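Local coordinates for gene 2 protein (Enterobacteria phage Sf6, PDB 5C12) that serves, through this nuclease domain of the large terminase subunit gp2, in packaging viral DNA and binds magnesium ions at its nuclease active site, at residues 21-30 against 212-223; 41-50 against 62-72. The protein carries 1 engineered substitution. One frame throughout, in Å; residues are numbered along the deposited sequence.

Both contacts belong to the nuclease domain. Interaction 2 lies in the central mixed sheet, pairing strand 47-52 with strand 61-67; the first of these ends in the magnesium ligand D52, and G62 lies about 8 Å from a bound magnesium ion. Interaction 1 joins the start of the modelled chain to the end of helix 208-218 and the turn after it. There the side chain of I221 is about 5 Å from that of D252, which also binds magnesium here. The two contacts do not touch: their centres are about 19 Å apart and their nearest atoms about 6 Å. In sequence, interaction 2 is nested within the loop closed by interaction 1.

Interaction 1: 21-30 against 212-223; sequences MAIIKREWLE and EKLFAELTQIQR
L29 lies over the ring of F215, with CB 3.6 Å from the ring centroid and almost on the normal, a CH-pi contact over the centre of the face. The two side chains run alongside each other in opposing senses, and L29 CD2 reaches on to L218 CD1 at 3.6 Å. R26 takes the ring's edge: NH2 lies in the plane of the ring, while F215 CB covers one face of the guanidinium, whose plane stands steeply to the ring. R26 CG is anti to the backbone N (chi1 -180°), and the chain bends at chi2. This brings the guanidinium nearly coplanar with the E212 carboxylate, 20° between planes. R26 NH1 meets the syn lone pair of E212 OE2 at 3.0 Å; R26 NH2 and E212 OE1 form a salt bridge whose 2.5 Å separation is doubtfully short. E30 OE2 accepts from NE and NH2 together, so R26 donates to two carboxylates near its plane, which fixes the guanidinium's rotation; a water joins NH1 to T219 OG1.

Beyond T219, whose CG2 packs on L29 CD1, the contact passes to the backbone. R223 N bonds M21 O at 2.8 Å, nearly straight, and I23 N bonds I221 O at 3.1 Å. A second water accepts from I24 N and lies 2.7 Å from L218 O and 2.8 Å from I221 O. Helix 168-189 meets I23, L29, L218 and I221. The arrangement is a near-antiparallel helix pair, its short axes at 151°, closed by an R26-E30-E212 salt-bridge network at one end and by a single beta bridge, A22 with Q222, at the other.

Interaction 2: 41-50 against 62-72; sequences WKAKGAVVSA and GYASRHGSVVK
Strands 47-52 and 61-67 form an antiparallel beta hairpin in the central sheet, and this contact covers most of its paired length together with the chain leading in. V48 and R66 are a hydrogen-bonded pair: V48 N bonds R66 O and R66 N bonds V48 O, both at 2.9 Å. A50 and A64 repeat the pattern, and G68 N extends it to A46 O with an almost straight bond of 176°.

On the face carrying V47, S49, S65 and H67, hydroxyls meet across the non-hydrogen-bonded pair: S49 OG is 2.9 Å from S65 OG and 2.8 Å from Y63 OH, which also bonds D96. On the other face V48 and R66 run side by side. V48 CG2 sits over one face of the guanidinium, and R66 NH1 bonds G68 O at 2.8 Å from above the carbonyl plane.

At the H67-V70 turn, of type II', A43 CB lies over the H67 ring, 3.8 Å from its centroid, and also touches V70 CG2. With H67 CG anti to the backbone N (chi1 176°), the ring reaches across to the incoming chain, with the G45 carbonyl carbon at its edge. W41 CZ3 meets V70 CG2 at 3.6 Å, and a water accepts from K44 N and S69 N. Strand 70-77 continues the antiparallel order, giving the three-stranded beta meander typical of the RNase H-like fold, which terminase nuclease domains share.

Interaction 1: 21-30 against 212-223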
loop_
_atom_site.group_PDB
_atom_site.type_symbol
_atom_site.label_atom_id
_atom_site.label_comp_id
_atom_site.label_asym_id
_atom_site.label_seq_id
_atom_site.Cartn_x
_atom_site.Cartn_y
_atom_site.Cartn_z
ATOM N N MET A 21 -6.532 2.656 -18.535
ATOM C CA MET A 21 -6.983 1.788 -17.451
ATOM C C MET A 21 -6.160 1.964 -16.177
ATOM O O MET A 21 -6.524 1.425 -15.140
ATOM C CB MET A 21 -6.931 0.315 -17.872
ATOM C CG MET A 21 -7.886 -0.037 -19.015
ATOM S SD MET A 21 -9.611 0.216 -18.546
ATOM C CE MET A 21 -10.044 -1.413 -17.935
ATOM N N ALA A 22 -5.054 2.702 -16.247
ATOM C CA ALA A 22 -4.255 2.950 -15.045
ATOM C C ALA A 22 -5.058 3.750 -14.026
ATOM O O ALA A 22 -5.831 4.631 -14.384
ATOM C CB ALA A 22 -2.960 3.661 -15.375
ATOM N N ILE A 23 -4.869 3.455 -12.742
ATOM C CA ILE A 23 -5.680 4.105 -11.716
ATOM C C ILE A 23 -4.997 5.288 -11.015
ATOM O O ILE A 23 -5.655 6.058 -10.326
ATOM C CB ILE A 23 -6.144 3.088 -10.651
ATOM C CG1 ILE A 23 -4.941 2.510 -9.908
ATOM C CG2 ILE A 23 -6.963 1.996 -11.315
ATOM C CD1 ILE A 23 -5.291 1.827 -8.610
ATOM N N ILE A 24 -3.689 5.445 -11.205
ATOM C CA ILE A 24 -2.929 6.519 -10.555
ATOM C C ILE A 24 -2.108 7.282 -11.585
ATOM O O ILE A 24 -1.389 6.683 -12.373
ATOM C CB ILE A 24 -1.999 5.968 -9.454
ATOM C CG1 ILE A 24 -2.841 5.518 -8.263
ATOM C CG2 ILE A 24 -0.975 7.016 -9.003
ATOM C CD1 ILE A 24 -2.112 4.553 -7.318
ATOM N N LYS A 25 -2.294 8.603 -11.606
ATOM C CA LYS A 25 -1.554 9.505 -12.472
ATOM C C LYS A 25 -0.230 9.929 -11.859
ATOM O O LYS A 25 -0.152 10.254 -10.683
ATOM C CB LYS A 25 -2.396 10.755 -12.770
ATOM C CG LYS A 25 -3.621 10.466 -13.607
ATOM C CD LYS A 25 -3.262 10.368 -15.100
ATOM C CE LYS A 25 -4.488 10.050 -15.927
ATOM N NZ LYS A 25 -5.226 8.855 -15.425
ATOM N N ARG A 26 0.802 9.973 -12.695
ATOM C CA ARG A 26 2.104 10.396 -12.248
ATOM C C ARG A 26 2.054 11.803 -11.662
ATOM O O ARG A 26 2.719 12.089 -10.680
ATOM C CB ARG A 26 3.079 10.333 -13.420
ATOM C CG ARG A 26 4.473 10.751 -13.067
ATOM C CD ARG A 26 5.091 9.768 -12.128
ATOM N NE ARG A 26 6.401 10.210 -11.686
ATOM C CZ ARG A 26 7.506 9.480 -11.749
ATOM N NH1 ARG A 26 7.491 8.239 -12.231
ATOM N NH2 ARG A 26 8.639 10.004 -11.308
ATOM N N GLU A 27 1.294 12.698 -12.278
ATOM C CA GLU A 27 1.186 14.043 -11.738
ATOM C C GLU A 27 0.715 14.069 -10.288
ATOM O O GLU A 27 1.135 14.937 -9.525
ATOM C CB GLU A 27 0.249 14.903 -12.591
ATOM C CG GLU A 27 0.914 15.498 -13.789
ATOM C CD GLU A 27 2.059 16.416 -13.428
ATOM O OE1 GLU A 27 1.815 17.493 -12.835
ATOM O OE2 GLU A 27 3.205 16.063 -13.750
ATOM N N TRP A 28 -0.186 13.156 -9.904
ATOM C CA TRP A 28 -0.647 13.113 -8.528
ATOM C C TRP A 28 0.516 12.755 -7.602
ATOM O O TRP A 28 0.646 13.274 -6.496
ATOM C CB TRP A 28 -1.743 12.067 -8.313
ATOM C CG TRP A 28 -2.952 12.156 -9.210
ATOM C CD1 TRP A 28 -3.313 13.187 -10.035
ATOM C CD2 TRP A 28 -3.964 11.158 -9.356
ATOM N NE1 TRP A 28 -4.486 12.881 -10.694
ATOM C CE2 TRP A 28 -4.904 11.639 -10.291
ATOM C CE3 TRP A 28 -4.165 9.896 -8.784
ATOM C CZ2 TRP A 28 -6.029 10.906 -10.662
ATOM C CZ3 TRP A 28 -5.269 9.169 -9.159
ATOM C CH2 TRP A 28 -6.186 9.671 -10.099
ATOM N N LEU A 29 1.354 11.830 -8.055
ATOM C CA LEU A 29 2.504 11.386 -7.253
ATOM C C LEU A 29 3.524 12.513 -7.075
ATOM O O LEU A 29 4.078 12.704 -5.991
ATOM C CB LEU A 29 3.164 10.163 -7.900
ATOM C CG LEU A 29 2.246 8.938 -8.020
ATOM C CD1 LEU A 29 2.908 7.890 -8.904
ATOM C CD2 LEU A 29 1.920 8.370 -6.650
ATOM N N GLU A 30 3.760 13.265 -8.137
ATOM C CA GLU A 30 4.652 14.406 -8.041
ATOM C C GLU A 30 4.081 15.453 -7.068
ATOM O O GLU A 30 4.808 15.988 -6.232
ATOM C CB GLU A 30 4.867 15.030 -9.413
ATOM C CG GLU A 30 5.520 14.134 -10.463
ATOM C CD GLU A 30 6.915 13.686 -10.071
ATOM O OE1 GLU A 30 7.559 14.363 -9.236
ATOM O OE2 GLU A 30 7.359 12.643 -10.594
ATOM N N GLU A 212 11.217 7.072 -6.732
ATOM C CA GLU A 212 11.068 6.907 -8.180
ATOM C C GLU A 212 10.688 5.461 -8.542
ATOM O O GLU A 212 9.852 5.245 -9.421
ATOM C CB GLU A 212 12.342 7.312 -8.922
ATOM C CG GLU A 212 12.235 7.093 -10.420
ATOM C CD GLU A 212 10.985 7.738 -10.988
ATOM O OE1 GLU A 212 10.757 8.919 -10.640
ATOM O OE2 GLU A 212 10.223 7.075 -11.745
ATOM N N LYS A 213 11.297 4.477 -7.891
ATOM C CA LYS A 213 10.938 3.084 -8.181
ATOM C C LYS A 213 9.479 2.814 -7.830
ATOM O O LYS A 213 8.747 2.152 -8.593
ATOM C CB LYS A 213 11.827 2.096 -7.397
ATOM C CG LYS A 213 13.278 2.081 -7.820
ATOM C CD LYS A 213 13.924 0.806 -7.295
ATOM C CE LYS A 213 15.366 0.702 -7.670
ATOM N NZ LYS A 213 15.817 -0.719 -7.532
ATOM N N LEU A 214 9.043 3.327 -6.683
ATOM C CA LEU A 214 7.657 3.192 -6.262
ATOM C C LEU A 214 6.729 3.823 -7.308
ATOM O O LEU A 214 5.735 3.222 -7.717
ATOM C CB LEU A 214 7.427 3.855 -4.918
ATOM C CG LEU A 214 5.961 3.995 -4.512
ATOM C CD1 LEU A 214 5.376 2.649 -4.138
ATOM C CD2 LEU A 214 5.770 5.025 -3.376
ATOM N N PHE A 215 7.052 5.043 -7.720
ATOM C CA PHE A 215 6.196 5.742 -8.649
ATOM C C PHE A 215 6.057 4.999 -9.973
ATOM O O PHE A 215 4.975 4.966 -10.565
ATOM C CB PHE A 215 6.721 7.153 -8.902
ATOM C CG PHE A 215 6.544 8.101 -7.743
ATOM C CD1 PHE A 215 5.992 7.701 -6.542
ATOM C CD2 PHE A 215 6.920 9.431 -7.878
ATOM C CE1 PHE A 215 5.823 8.603 -5.500
ATOM C CE2 PHE A 215 6.744 10.322 -6.840
ATOM C CZ PHE A 215 6.195 9.925 -5.660
ATOM N N ALA A 216 7.154 4.424 -10.447
ATOM C CA ALA A 216 7.150 3.685 -11.700
ATOM C C ALA A 216 6.289 2.432 -11.609
ATOM O O ALA A 216 5.807 1.942 -12.624
ATOM C CB ALA A 216 8.551 3.309 -12.098
ATOM N N GLU A 217 6.142 1.887 -10.401
ATOM C CA GLU A 217 5.255 0.757 -10.190
ATOM C C GLU A 217 3.814 1.207 -10.067
ATOM O O GLU A 217 2.921 0.621 -10.678
ATOM C CB GLU A 217 5.670 -0.052 -8.939
ATOM C CG GLU A 217 6.975 -0.806 -9.102
ATOM C CD GLU A 217 7.303 -1.731 -7.915
ATOM O OE1 GLU A 217 6.477 -1.809 -6.977
ATOM O OE2 GLU A 217 8.387 -2.349 -7.957
ATOM N N LEU A 218 3.580 2.279 -9.317
ATOM C CA LEU A 218 2.219 2.748 -9.070
ATOM C C LEU A 218 1.464 3.131 -10.351
ATOM O O LEU A 218 0.245 2.940 -10.440
ATOM C CB LEU A 218 2.218 3.934 -8.099
ATOM C CG LEU A 218 2.446 3.628 -6.610
ATOM C CD1 LEU A 218 2.559 4.908 -5.817
ATOM C CD2 LEU A 218 1.309 2.784 -6.042
ATOM N N THR A 219 2.172 3.685 -11.332
ATOM C CA THR A 219 1.528 4.089 -12.566
ATOM C C THR A 219 1.256 2.933 -13.511
ATOM O O THR A 219 0.686 3.144 -14.588
ATOM C CB THR A 219 2.353 5.151 -13.291
ATOM O OG1 THR A 219 3.675 4.650 -13.523
ATOM C CG2 THR A 219 2.408 6.417 -12.435
ATOM N N GLN A 220 1.624 1.719 -13.096
ATOM C CA GLN A 220 1.365 0.514 -13.880
ATOM C C GLN A 220 0.139 -0.247 -13.379
ATOM O O GLN A 220 -0.343 -1.148 -14.064
ATOM C CB GLN A 220 2.569 -0.427 -13.827
ATOM C CG GLN A 220 3.872 0.174 -14.341
ATOM C CD GLN A 220 4.050 -0.008 -15.818
ATOM O OE1 GLN A 220 3.200 0.398 -16.614
ATOM N NE2 GLN A 220 5.155 -0.636 -16.202
ATOM N N ILE A 221 -0.349 0.093 -12.189
ATOM C CA ILE A 221 -1.509 -0.598 -11.611
ATOM C C ILE A 221 -2.731 -0.260 -12.470
ATOM O O ILE A 221 -3.010 0.913 -12.742
ATOM C CB ILE A 221 -1.740 -0.220 -10.149
ATOM C CG1 ILE A 221 -0.503 -0.521 -9.296
ATOM C CG2 ILE A 221 -2.962 -0.952 -9.594
ATOM C CD1 ILE A 221 -0.080 -1.981 -9.300
ATOM N N GLN A 222 -3.439 -1.286 -12.926
ATOM C CA GLN A 222 -4.484 -1.082 -13.926
ATOM C C GLN A 222 -5.794 -1.771 -13.577
ATOM O O GLN A 222 -5.812 -2.874 -13.042
ATOM C CB GLN A 222 -4.033 -1.604 -15.293
ATOM C CG GLN A 222 -2.982 -0.767 -15.962
ATOM C CD GLN A 222 -2.479 -1.404 -17.224
ATOM O OE1 GLN A 222 -1.283 -1.374 -17.506
ATOM N NE2 GLN A 222 -3.391 -1.987 -18.007
ATOM N N ARG A 223 -6.879 -1.110 -13.938
ATOM C CA ARG A 223 -8.203 -1.697 -13.854
ATOM C C ARG A 223 -8.362 -2.789 -14.910
ATOM O O ARG A 223 -7.699 -2.760 -15.954
ATOM C CB ARG A 223 -9.227 -0.577 -14.050
ATOM C CG ARG A 223 -10.657 -0.930 -13.752
ATOM C CD ARG A 223 -11.552 0.305 -13.883
ATOM N NE ARG A 223 -12.951 -0.075 -14.013
ATOM C CZ ARG A 223 -13.931 0.752 -14.359
ATOM N NH1 ARG A 223 -13.673 2.029 -14.613
ATOM N NH2 ARG A 223 -15.173 0.297 -14.447
HETATM O O HOH W 1 -1.840 3.327 -12.068
HETATM O O HOH W 2 5.779 6.557 -13.676
#

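Interaction 2: 41-50 against 62-72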
loop_
_atom_site.group_PDB
_atom_site.type_symbol
_atom_site.label_atom_id
_atom_site.label_comp_id
_atom_site.label_asym_id
_atom_site.label_seq_id
_atom_site.Cartn_x
_atom_site.Cartn_y
_atom_site.Cartn_z
ATOM N N TRP A 41 1.371 20.808 6.985
ATOM C CA TRP A 41 0.902 19.932 8.058
ATOM C C TRP A 41 1.910 18.844 8.383
ATOM O O TRP A 41 2.875 18.638 7.654
ATOM C CB TRP A 41 -0.475 19.346 7.756
ATOM C CG TRP A 41 -0.635 18.734 6.426
ATOM C CD1 TRP A 41 -1.018 19.359 5.265
ATOM C CD2 TRP A 41 -0.438 17.369 6.096
ATOM N NE1 TRP A 41 -1.063 18.450 4.236
ATOM C CE2 TRP A 41 -0.723 17.219 4.728
ATOM C CE3 TRP A 41 -0.068 16.240 6.832
ATOM C CZ2 TRP A 41 -0.632 15.990 4.080
ATOM C CZ3 TRP A 41 0.016 15.036 6.179
ATOM C CH2 TRP A 41 -0.259 14.921 4.823
ATOM N N LYS A 42 1.686 18.183 9.518
ATOM C CA LYS A 42 2.624 17.221 10.092
ATOM C C LYS A 42 1.938 15.866 10.212
ATOM O O LYS A 42 0.719 15.799 10.339
ATOM C CB LYS A 42 3.037 17.652 11.507
ATOM C CG LYS A 42 3.944 18.865 11.587
ATOM C CD LYS A 42 5.300 18.589 10.949
ATOM C CE LYS A 42 6.441 19.285 11.698
ATOM N NZ LYS A 42 6.266 20.762 11.789
ATOM N N ALA A 43 2.727 14.799 10.173
ATOM C CA ALA A 43 2.208 13.446 10.356
ATOM C C ALA A 43 1.581 13.286 11.737
ATOM O O ALA A 43 2.204 13.595 12.753
ATOM C CB ALA A 43 3.323 12.438 10.171
ATOM N N LYS A 44 0.356 12.759 11.757
ATOM C CA LYS A 44 -0.353 12.434 12.996
ATOM C C LYS A 44 -1.122 11.136 12.781
ATOM O O LYS A 44 -1.845 10.991 11.792
ATOM C CB LYS A 44 -1.361 13.507 13.354
ATOM C CG LYS A 44 -0.775 14.846 13.716
ATOM C CD LYS A 44 -0.015 14.819 15.010
ATOM C CE LYS A 44 0.261 16.240 15.486
ATOM N NZ LYS A 44 1.165 16.293 16.649
ATOM N N GLY A 45 -0.982 10.216 13.720
ATOM C CA GLY A 45 -1.738 8.980 13.683
ATOM C C GLY A 45 -0.845 7.804 13.993
ATOM O O GLY A 45 0.260 7.963 14.525
ATOM N N ALA A 46 -1.358 6.606 13.735
ATOM C CA ALA A 46 -0.578 5.408 13.961
ATOM C C ALA A 46 0.528 5.265 12.917
ATOM O O ALA A 46 0.472 5.876 11.823
ATOM C CB ALA A 46 -1.485 4.191 13.929
ATOM N N VAL A 47 1.532 4.463 13.244
ATOM C CA VAL A 47 2.501 4.043 12.259
ATOM C C VAL A 47 2.068 2.683 11.736
ATOM O O VAL A 47 1.861 1.752 12.514
ATOM C CB VAL A 47 3.926 4.003 12.814
ATOM C CG1 VAL A 47 4.884 3.436 11.773
ATOM C CG2 VAL A 47 4.362 5.405 13.231
ATOM N N VAL A 48 1.889 2.596 10.421
ATOM C CA VAL A 48 1.450 1.402 9.727
ATOM C C VAL A 48 2.492 0.972 8.716
ATOM O O VAL A 48 2.911 1.760 7.870
ATOM C CB VAL A 48 0.099 1.605 8.997
ATOM C CG1 VAL A 48 -0.419 0.268 8.444
ATOM C CG2 VAL A 48 -0.946 2.232 9.912
ATOM N N SER A 49 2.878 -0.292 8.777
ATOM C CA SER A 49 3.907 -0.857 7.915
ATOM C C SER A 49 3.348 -2.086 7.244
ATOM O O SER A 49 2.500 -2.783 7.819
ATOM C CB SER A 49 5.134 -1.284 8.726
ATOM O OG SER A 49 5.796 -0.190 9.330
ATOM N N ALA A 50 3.801 -2.379 6.040
ATOM C CA ALA A 50 3.345 -3.563 5.340
ATOM C C ALA A 50 4.434 -4.147 4.468
ATOM O O ALA A 50 5.354 -3.455 4.019
ATOM C CB ALA A 50 2.069 -3.276 4.511
ATOM N N GLY A 62 8.911 -6.191 -1.017
ATOM C CA GLY A 62 8.574 -4.809 -0.748
ATOM C C GLY A 62 8.226 -4.540 0.696
ATOM O O GLY A 62 7.713 -5.431 1.407
ATOM N N TYR A 63 8.519 -3.329 1.137
ATOM C CA TYR A 63 8.112 -2.816 2.431
ATOM C C TYR A 63 7.737 -1.357 2.307
ATOM O O TYR A 63 8.367 -0.612 1.574
ATOM C CB TYR A 63 9.247 -2.968 3.430
ATOM C CG TYR A 63 9.026 -2.317 4.772
ATOM C CD1 TYR A 63 9.287 -0.983 4.975
ATOM C CD2 TYR A 63 8.544 -3.042 5.842
ATOM C CE1 TYR A 63 9.089 -0.386 6.198
ATOM C CE2 TYR A 63 8.346 -2.462 7.054
ATOM C CZ TYR A 63 8.607 -1.142 7.242
ATOM O OH TYR A 63 8.432 -0.590 8.498
ATOM N N ALA A 64 6.722 -0.958 3.043
ATOM C CA ALA A 64 6.315 0.441 3.084
ATOM C C ALA A 64 5.885 0.782 4.485
ATOM O O ALA A 64 5.366 -0.078 5.191
ATOM C CB ALA A 64 5.193 0.700 2.109
ATOM N N SER A 65 6.106 2.020 4.909
ATOM C CA SER A 65 5.616 2.454 6.199
ATOM C C SER A 65 5.165 3.894 6.133
ATOM O O SER A 65 5.771 4.708 5.429
ATOM C CB SER A 65 6.700 2.309 7.261
ATOM O OG SER A 65 6.191 2.605 8.543
ATOM N N ARG A 66 4.111 4.205 6.880
ATOM C CA ARG A 66 3.655 5.579 7.009
ATOM C C ARG A 66 3.350 5.904 8.450
ATOM O O ARG A 66 2.997 5.017 9.249
ATOM C CB ARG A 66 2.403 5.785 6.160
ATOM C CG ARG A 66 1.170 5.021 6.607
ATOM C CD ARG A 66 0.024 5.159 5.628
ATOM N NE ARG A 66 -1.137 4.333 5.973
ATOM C CZ ARG A 66 -2.212 4.742 6.629
ATOM N NH1 ARG A 66 -2.333 5.994 7.063
ATOM N NH2 ARG A 66 -3.209 3.896 6.830
ATOM N N HIS A 67 3.444 7.177 8.778
ATOM C CA HIS A 67 3.001 7.716 10.042
ATOM C C HIS A 67 1.802 8.563 9.674
ATOM O O HIS A 67 1.949 9.603 9.037
ATOM C CB HIS A 67 4.110 8.549 10.689
ATOM C CG HIS A 67 3.697 9.228 11.954
ATOM N ND1 HIS A 67 4.487 10.169 12.586
ATOM C CD2 HIS A 67 2.576 9.115 12.704
ATOM C CE1 HIS A 67 3.870 10.607 13.668
ATOM N NE2 HIS A 67 2.713 9.977 13.768
ATOM N N GLY A 68 0.597 8.124 10.035
ATOM C CA GLY A 68 -0.585 8.798 9.546
ATOM C C GLY A 68 -0.551 8.910 8.037
ATOM O O GLY A 68 -0.334 7.948 7.315
ATOM N N SER A 69 -0.746 10.132 7.542
ATOM C CA SER A 69 -0.825 10.360 6.119
ATOM C C SER A 69 0.528 10.675 5.469
ATOM O O SER A 69 0.556 11.124 4.328
ATOM C CB SER A 69 -1.813 11.510 5.843
ATOM O OG SER A 69 -3.121 11.136 6.308
ATOM N N VAL A 70 1.629 10.470 6.183
ATOM C CA VAL A 70 2.958 10.751 5.610
ATOM C C VAL A 70 3.741 9.455 5.469
ATOM O O VAL A 70 4.048 8.806 6.466
ATOM C CB VAL A 70 3.758 11.749 6.461
ATOM C CG1 VAL A 70 5.113 12.029 5.794
ATOM C CG2 VAL A 70 2.982 13.058 6.620
ATOM N N VAL A 71 4.031 9.061 4.233
ATOM C CA VAL A 71 4.859 7.883 3.938
ATOM C C VAL A 71 6.338 8.183 4.256
ATOM O O VAL A 71 6.886 9.183 3.794
ATOM C CB VAL A 71 4.693 7.445 2.465
ATOM C CG1 VAL A 71 5.537 6.199 2.150
ATOM C CG2 VAL A 71 3.227 7.170 2.132
ATOM N N LYS A 72 6.972 7.338 5.063
ATOM C CA LYS A 72 8.322 7.605 5.539
ATOM C C LYS A 72 9.389 6.601 5.086
ATOM O O LYS A 72 10.575 6.924 5.125
ATOM C CB LYS A 72 8.342 7.771 7.055
ATOM C CG LYS A 72 8.012 6.558 7.840
ATOM C CD LYS A 72 8.213 6.811 9.336
ATOM C CE LYS A 72 7.902 5.555 10.134
ATOM N NZ LYS A 72 8.120 5.838 11.570
HETATM O O HOH W 3 -1.354 12.388 9.345
#